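Local coordinates for nonsense-mediated mRNA decay protein 2 (Saccharomyces cerevisiae, PDB 4LUN) that takes part in nonsense-mediated decay of mRNAs containing premature stop codons, interacting with NAM7/UPF1 through its C-terminus, and is represented here by its N-terminal MIF4G domain, at residues A[182-185]-A[186-190]; A[241-244]-A[245-249]; A[291-294]-A[295-299]. All coordinates share one frame; numbering follows the deposited sequence.

Interaction 1: residues A[182-185]-A[186-190]; sequences LLFS and ILREI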
loop_
_atom_site.group_PDB
_atom_site.type_symbol
_atom_site.label_atom_id
_atom_site.label_comp_id
_atom_site.label_asym_id
_atom_site.label_seq_id
_atom_site.Cartn_x
_atom_site.Cartn_y
_atom_site.Cartn_z
ATOM N N LEU A 182 1.915 12.423 0.553
ATOM C CA LEU A 182 1.588 11.491 -0.531
ATOM C C LEU A 182 0.897 10.226 -0.036
ATOM O O LEU A 182 -0.061 9.751 -0.665
ATOM C CB LEU A 182 2.841 11.149 -1.334
ATOM C CG LEU A 182 2.666 10.287 -2.591
ATOM C CD1 LEU A 182 1.493 10.770 -3.444
ATOM C CD2 LEU A 182 3.955 10.282 -3.422
ATOM N N LEU A 183 1.356 9.684 1.092
ATOM C CA LEU A 183 0.680 8.528 1.677
ATOM C C LEU A 183 -0.765 8.821 2.039
ATOM O O LEU A 183 -1.611 7.952 1.908
ATOM C CB LEU A 183 1.413 8.001 2.914
ATOM C CG LEU A 183 2.630 7.126 2.648
ATOM C CD1 LEU A 183 3.448 6.971 3.928
ATOM C CD2 LEU A 183 2.167 5.755 2.122
ATOM N N PHE A 184 -1.047 10.024 2.533
ATOM C CA PHE A 184 -2.410 10.412 2.858
ATOM C C PHE A 184 -3.268 10.373 1.578
ATOM O O PHE A 184 -4.387 9.842 1.581
ATOM C CB PHE A 184 -2.423 11.819 3.510
ATOM C CG PHE A 184 -3.807 12.383 3.740
ATOM C CD1 PHE A 184 -4.437 12.253 4.972
ATOM C CD2 PHE A 184 -4.466 13.073 2.725
ATOM C CE1 PHE A 184 -5.696 12.797 5.186
ATOM C CE2 PHE A 184 -5.728 13.600 2.931
ATOM C CZ PHE A 184 -6.342 13.463 4.159
ATOM N N SER A 185 -2.717 10.916 0.495
ATOM C CA SER A 185 -3.427 10.973 -0.783
ATOM C C SER A 185 -3.737 9.581 -1.302
ATOM O O SER A 185 -4.866 9.295 -1.729
ATOM C CB SER A 185 -2.643 11.772 -1.826
ATOM O OG SER A 185 -2.540 13.134 -1.436
ATOM N N ILE A 186 -2.739 8.711 -1.241
ATOM C CA ILE A 186 -2.919 7.317 -1.665
ATOM C C ILE A 186 -3.976 6.594 -0.818
ATOM O O ILE A 186 -4.875 5.910 -1.342
ATOM C CB ILE A 186 -1.572 6.584 -1.577
ATOM C CG1 ILE A 186 -0.625 7.120 -2.647
ATOM C CG2 ILE A 186 -1.737 5.057 -1.760
ATOM C CD1 ILE A 186 0.828 6.713 -2.420
ATOM N N LEU A 187 -3.871 6.706 0.498
ATOM C CA LEU A 187 -4.811 5.989 1.357
ATOM C C LEU A 187 -6.232 6.530 1.244
ATOM O O LEU A 187 -7.197 5.760 1.274
ATOM C CB LEU A 187 -4.325 5.985 2.800
ATOM C CG LEU A 187 -3.223 4.954 3.021
ATOM C CD1 LEU A 187 -2.353 5.307 4.229
ATOM C CD2 LEU A 187 -3.900 3.600 3.207
ATOM N N ARG A 188 -6.378 7.843 1.102
ATOM C CA ARG A 188 -7.725 8.398 0.946
ATOM C C ARG A 188 -8.427 7.859 -0.299
ATOM O O ARG A 188 -9.659 7.691 -0.313
ATOM C CB ARG A 188 -7.710 9.926 0.913
ATOM C CG ARG A 188 -9.101 10.501 1.154
ATOM C CD ARG A 188 -9.052 11.821 1.882
ATOM N NE ARG A 188 -8.784 12.924 0.971
ATOM C CZ ARG A 188 -9.029 14.197 1.260
ATOM N NH1 ARG A 188 -9.556 14.522 2.432
ATOM N NH2 ARG A 188 -8.752 15.141 0.373
ATOM N N GLU A 189 -7.651 7.601 -1.344
ATOM C CA GLU A 189 -8.188 6.998 -2.560
ATOM C C GLU A 189 -8.555 5.523 -2.346
ATOM O O GLU A 189 -9.705 5.147 -2.497
ATOM C CB GLU A 189 -7.204 7.153 -3.735
ATOM C CG GLU A 189 -7.558 6.338 -5.006
ATOM C CD GLU A 189 -8.594 7.014 -5.904
ATOM O OE1 GLU A 189 -9.196 8.021 -5.470
ATOM O OE2 GLU A 189 -8.795 6.542 -7.054
ATOM N N ILE A 190 -7.578 4.698 -1.983
ATOM C CA ILE A 190 -7.795 3.248 -1.977
ATOM C C ILE A 190 -8.742 2.758 -0.873
ATOM O O ILE A 190 -9.397 1.732 -1.026
ATOM C CB ILE A 190 -6.460 2.460 -1.988
ATOM C CG1 ILE A 190 -5.676 2.660 -0.679
ATOM C CG2 ILE A 190 -5.624 2.851 -3.230
ATOM C CD1 ILE A 190 -4.294 1.982 -0.709
#

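Interaction 2: residues A[241-244]-A[245-249]; sequences NFID and ATFAR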
loop_
_atom_site.group_PDB
_atom_site.type_symbol
_atom_site.label_atom_id
_atom_site.label_comp_id
_atom_site.label_asym_id
_atom_site.label_seq_id
_atom_site.Cartn_x
_atom_site.Cartn_y
_atom_site.Cartn_z
ATOM N N ASN A 241 -11.165 9.057 11.200
ATOM C CA ASN A 241 -12.382 9.176 10.401
ATOM C C ASN A 241 -12.827 7.841 9.812
ATOM O O ASN A 241 -14.018 7.539 9.770
ATOM C CB ASN A 241 -12.202 10.185 9.277
ATOM C CG ASN A 241 -12.448 11.601 9.739
ATOM O OD1 ASN A 241 -13.592 11.992 9.976
ATOM N ND2 ASN A 241 -11.377 12.372 9.891
ATOM N N PHE A 242 -11.861 7.048 9.374
ATOM C CA PHE A 242 -12.161 5.749 8.779
ATOM C C PHE A 242 -12.711 4.827 9.851
ATOM O O PHE A 242 -13.599 4.019 9.601
ATOM C CB PHE A 242 -10.901 5.165 8.139
ATOM C CG PHE A 242 -11.158 3.922 7.337
ATOM C CD1 PHE A 242 -11.648 4.000 6.038
ATOM C CD2 PHE A 242 -10.901 2.686 7.881
ATOM C CE1 PHE A 242 -11.887 2.853 5.301
ATOM C CE2 PHE A 242 -11.142 1.525 7.159
ATOM C CZ PHE A 242 -11.631 1.613 5.855
ATOM N N ILE A 243 -12.177 4.941 11.056
ATOM C CA ILE A 243 -12.657 4.114 12.155
ATOM C C ILE A 243 -14.096 4.475 12.534
ATOM O O ILE A 243 -14.915 3.585 12.776
ATOM C CB ILE A 243 -11.713 4.199 13.367
ATOM C CG1 ILE A 243 -10.392 3.510 13.050
ATOM C CG2 ILE A 243 -12.361 3.542 14.589
ATOM C CD1 ILE A 243 -9.336 3.746 14.116
ATOM N N ASP A 244 -14.417 5.770 12.563
ATOM C CA ASP A 244 -15.787 6.196 12.856
ATOM C C ASP A 244 -16.732 5.554 11.847
ATOM O O ASP A 244 -17.802 5.063 12.201
ATOM C CB ASP A 244 -15.915 7.725 12.756
ATOM C CG ASP A 244 -15.694 8.434 14.084
ATOM O OD1 ASP A 244 -15.611 7.761 15.133
ATOM O OD2 ASP A 244 -15.626 9.685 14.082
ATOM N N ALA A 245 -16.321 5.571 10.585
ATOM C CA ALA A 245 -17.131 5.032 9.493
ATOM C C ALA A 245 -17.280 3.533 9.609
ATOM O O ALA A 245 -18.362 2.989 9.381
ATOM C CB ALA A 245 -16.522 5.395 8.150
ATOM N N THR A 246 -16.179 2.865 9.950
ATOM C CA THR A 246 -16.182 1.409 10.093
ATOM C C THR A 246 -17.043 0.979 11.287
ATOM O O THR A 246 -17.821 0.024 11.200
ATOM C CB THR A 246 -14.737 0.894 10.250
ATOM O OG1 THR A 246 -13.994 1.216 9.068
ATOM C CG2 THR A 246 -14.713 -0.614 10.457
ATOM N N PHE A 247 -16.899 1.675 12.411
ATOM C CA PHE A 247 -17.737 1.382 13.578
ATOM C C PHE A 247 -19.219 1.580 13.241
ATOM O O PHE A 247 -20.057 0.760 13.618
ATOM C CB PHE A 247 -17.361 2.280 14.767
ATOM C CG PHE A 247 -16.114 1.848 15.511
ATOM C CD1 PHE A 247 -15.360 0.760 15.095
ATOM C CD2 PHE A 247 -15.716 2.535 16.654
ATOM C CE1 PHE A 247 -14.219 0.371 15.794
ATOM C CE2 PHE A 247 -14.584 2.151 17.361
ATOM C CZ PHE A 247 -13.834 1.067 16.929
ATOM N N ALA A 248 -19.529 2.657 12.524
ATOM C CA ALA A 248 -20.918 2.987 12.181
ATOM C C ALA A 248 -21.540 1.918 11.281
ATOM O O ALA A 248 -22.686 1.494 11.491
ATOM C CB ALA A 248 -20.993 4.349 11.502
ATOM N N ARG A 249 -20.791 1.510 10.264
ATOM C CA ARG A 249 -21.273 0.480 9.352
ATOM C C ARG A 249 -21.402 -0.865 10.070
ATOM O O ARG A 249 -22.355 -1.622 9.833
ATOM C CB ARG A 249 -20.333 0.371 8.152
ATOM C CG ARG A 249 -20.648 -0.744 7.184
ATOM C CD ARG A 249 -21.832 -0.428 6.315
ATOM N NE ARG A 249 -21.929 -1.362 5.194
ATOM C CZ ARG A 249 -23.081 -1.762 4.678
ATOM N NH1 ARG A 249 -24.220 -1.318 5.195
ATOM N NH2 ARG A 249 -23.098 -2.616 3.668
#

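Interaction 3: residues A[291-294]-A[295-299]; sequences RFKT and SAITL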
loop_
_atom_site.group_PDB
_atom_site.type_symbol
_atom_site.label_atom_id
_atom_site.label_comp_id
_atom_site.label_asym_id
_atom_site.label_seq_id
_atom_site.Cartn_x
_atom_site.Cartn_y
_atom_site.Cartn_z
ATOM N N ARG A 291 -16.753 -9.058 7.959
ATOM C CA ARG A 291 -15.617 -8.228 7.559
ATOM C C ARG A 291 -15.518 -6.962 8.414
ATOM O O ARG A 291 -14.444 -6.599 8.897
ATOM C CB ARG A 291 -15.705 -7.856 6.072
ATOM C CG ARG A 291 -15.238 -8.974 5.143
ATOM C CD ARG A 291 -15.000 -8.463 3.724
ATOM N NE ARG A 291 -16.243 -8.064 3.070
ATOM C CZ ARG A 291 -17.063 -8.902 2.442
ATOM N NH1 ARG A 291 -16.777 -10.196 2.378
ATOM N NH2 ARG A 291 -18.163 -8.441 1.866
ATOM N N PHE A 292 -16.649 -6.300 8.622
ATOM C CA PHE A 292 -16.644 -5.084 9.427
ATOM C C PHE A 292 -16.342 -5.335 10.898
ATOM O O PHE A 292 -15.629 -4.554 11.519
ATOM C CB PHE A 292 -17.954 -4.308 9.250
ATOM C CG PHE A 292 -17.937 -3.424 8.047
ATOM C CD1 PHE A 292 -17.319 -2.180 8.119
ATOM C CD2 PHE A 292 -18.473 -3.846 6.841
ATOM C CE1 PHE A 292 -17.259 -1.354 6.999
ATOM C CE2 PHE A 292 -18.417 -3.027 5.716
ATOM C CZ PHE A 292 -17.812 -1.776 5.802
ATOM N N LYS A 293 -16.878 -6.419 11.446
ATOM C CA LYS A 293 -16.657 -6.725 12.855
ATOM C C LYS A 293 -15.188 -7.061 13.112
ATOM O O LYS A 293 -14.588 -6.565 14.068
ATOM C CB LYS A 293 -17.547 -7.893 13.312
ATOM C CG LYS A 293 -17.288 -8.290 14.770
ATOM C CD LYS A 293 -18.337 -9.261 15.282
ATOM C CE LYS A 293 -18.004 -9.714 16.706
ATOM N NZ LYS A 293 -19.064 -10.625 17.216
ATOM N N THR A 294 -14.620 -7.906 12.263
ATOM C CA THR A 294 -13.219 -8.306 12.398
ATOM C C THR A 294 -12.324 -7.078 12.355
ATOM O O THR A 294 -11.405 -6.925 13.165
ATOM C CB THR A 294 -12.811 -9.255 11.272
ATOM O OG1 THR A 294 -13.629 -10.426 11.332
ATOM C CG2 THR A 294 -11.354 -9.658 11.414
ATOM N N SER A 295 -12.602 -6.189 11.409
ATOM C CA SER A 295 -11.802 -4.976 11.275
ATOM C C SER A 295 -12.039 -3.980 12.408
ATOM O O SER A 295 -11.097 -3.355 12.893
ATOM C CB SER A 295 -12.070 -4.318 9.929
ATOM O OG SER A 295 -11.555 -5.127 8.892
ATOM N N ALA A 296 -13.296 -3.819 12.819
ATOM C CA ALA A 296 -13.628 -2.995 13.980
ATOM C C ALA A 296 -12.824 -3.423 15.211
ATOM O O ALA A 296 -12.286 -2.584 15.935
ATOM C CB ALA A 296 -15.113 -3.073 14.271
ATOM N N ILE A 297 -12.725 -4.727 15.428
ATOM C CA ILE A 297 -12.050 -5.242 16.615
ATOM C C ILE A 297 -10.555 -4.943 16.550
ATOM O O ILE A 297 -9.957 -4.478 17.523
ATOM C CB ILE A 297 -12.322 -6.749 16.799
ATOM C CG1 ILE A 297 -13.762 -6.947 17.301
ATOM C CG2 ILE A 297 -11.312 -7.368 17.764
ATOM C CD1 ILE A 297 -14.205 -8.371 17.321
ATOM N N THR A 298 -9.969 -5.176 15.384
ATOM C CA THR A 298 -8.546 -4.937 15.179
ATOM C C THR A 298 -8.210 -3.456 15.316
ATOM O O THR A 298 -7.221 -3.079 15.969
ATOM C CB THR A 298 -8.119 -5.447 13.798
ATOM O OG1 THR A 298 -8.290 -6.873 13.745
ATOM C CG2 THR A 298 -6.654 -5.100 13.516
ATOM N N LEU A 299 -9.026 -2.606 14.696
ATOM C CA LEU A 299 -8.776 -1.163 14.763
ATOM C C LEU A 299 -8.917 -0.679 16.195
ATOM O O LEU A 299 -8.118 0.136 16.675
ATOM C CB LEU A 299 -9.723 -0.397 13.833
ATOM C CG LEU A 299 -9.441 -0.602 12.345
ATOM C CD1 LEU A 299 -10.640 -0.201 11.484
ATOM C CD2 LEU A 299 -8.198 0.165 11.927
HETATM O O HOH W 1 -12.115 -7.964 7.780
#

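Interaction 1: residues A[182-185]-A[186-190]
L182 and I186 meet one turn apart at the start of the short helix 182-190, a buried element of the MIF4G domain. With CG anti to the backbone N (chi1 -174°), L182 turns its branch point to CD1 of I186, 4.0 Å from CG, the two side chains slanting across each other. Its O also takes the N-H of I186, the N to O distance being 2.9 Å. F147 of helix 130-152 packs on both residues. L183 gives its O to L187 N at 2.9 Å, and CB, CG and CD1 of L187 lie against that same oxygen; L187 in turn packs on helices 201-210 and 231-271. F184 gives its O to R188 N, and its ring meets the arginine side chain. Its CE2 lies 3.7 Å from R188 NE, over one face of the guanidinium, displaced from its middle. The two planes are 55° apart, so this is an inclined approach and not a flat stack. Bends at chi2 and chi3 fold the arginine back to the phenyl group. S185 closes the series with a longer bond, its O 3.3 Å from E189 N. Aliphatic contact thus faces the protein interior, while the arginine lies at the exposed border, where its contact with F184 is one of van der Waals touch and probably some polarisation of the ring.

Interaction 2: residues A[241-244]-A[245-249]
F247 lies alongside I243, one helical turn earlier in the long helix 231-271, and both side chains point the same way. Its CB sits 3.4 Å from I243 O, the oxygen that also accepts the F247 N-H at 2.8 Å in a nearly straight bond (171° at the hydrogen). CG is still close to this oxygen, 3.5 Å away. Farther out, CD1 and CD2 begin to meet I243 CG2, and CE1, CE2 and CZ lie beneath the same methyl, CZ at 3.7 Å. This methyl stands over the ring centre, only 11° off the normal, in a CH-pi contact. It reaches the ring because CG2 of I243 is anti to the backbone N, while CG1 lies beside the backbone N. With an alanine in place of F247, the I243 methyl would probably lose its aromatic face and a gap open toward A296 and P308, which pack on the ring. A second pair, F242 and T246, occupies another side of the helix. T246 OG1 donates to F242 O at 2.9 Å from above the carbonyl plane, whereas T246 N binds the same oxygen from the opposite face; two donors thus grip one acceptor. The hydroxyl oxygen also lies 3.4 Å from F242 CE2. F242 goes on to meet the ring of F195 and helix 201-210. The threonine bond back to the carbonyl four residues earlier is a familiar helical motif, set here in an alpha-helical MIF4G domain of the HEAT-repeat type.

Interaction 3: residues A[291-294]-A[295-299]
K293 and I297 run side by side on helix 277-303, pointing the same way. The lysine is fully extended: CG is anti to the backbone N (chi1 177°) and every later torsion is also near 180°, which lays the aliphatic chain along the isoleucine. CG comes to 4.0 Å from I297 CD1, and CE is scarcely farther from that methyl. The ammonium end continues beyond the pair to a hydrogen bond with L310 O, so the chain serves apolar and polar partners at different points along its length. CG1 of I297 rests 3.4 Å from K293 O, the acceptor of the I297 N-H. Roughly across the helix from this pair, S295 has OG anti to its carbonyl carbon and hence turned toward the preceding turn. A water donates to R291 O at 2.9 Å and is hydrogen-bonded to S295 OG at 3.1 Å, joining the serine side chain to the carbonyl that also accepts S295 N. The hydroxyl has a further partner in T201 OG1 of helix 201-210. T298 directs OG1 back to T294 O, 3.2 Å away, a possible bond, since the same proton could go to another acceptor; T298 N also binds this carbonyl, likewise at 3.2 Å. T294 hydrogen-bonds through OG1 to I290 O. The F292 ring meets F195 edge-to-face and packs on helix 231-271. T294 OG1 is therefore satisfied by a backbone oxygen of its own helix, one turn back, and T298 OG1 may be, whereas S295 is held by a water and by another helix; the methylenes of K293 supply apolar cover while its charge is probably eased by the L310 carbonyl.

Interaction 1 is the most interior of the three: its centre lies about 9 Å from that of the chain, against about 20 Å and 19 Å for interactions 2 and 3, which are only partly buried. Interactions 2 and 3 sit on consecutive helices, 231-271 and 277-303, and touch directly: R249 CG is 3.3 Å from F292 CZ, and I243 CG1 is 4.0 Å from L299 CD1. Interaction 1 touches neither, yet it borders the helix that carries interaction 2. Chemistry follows place: leucine and isoleucine inside, with one phenylalanine-arginine contact at the exposed edge of interaction 1, aromatic and threonine pairs at the helix interface, and serine, threonine and lysine with a bound water in interaction 3.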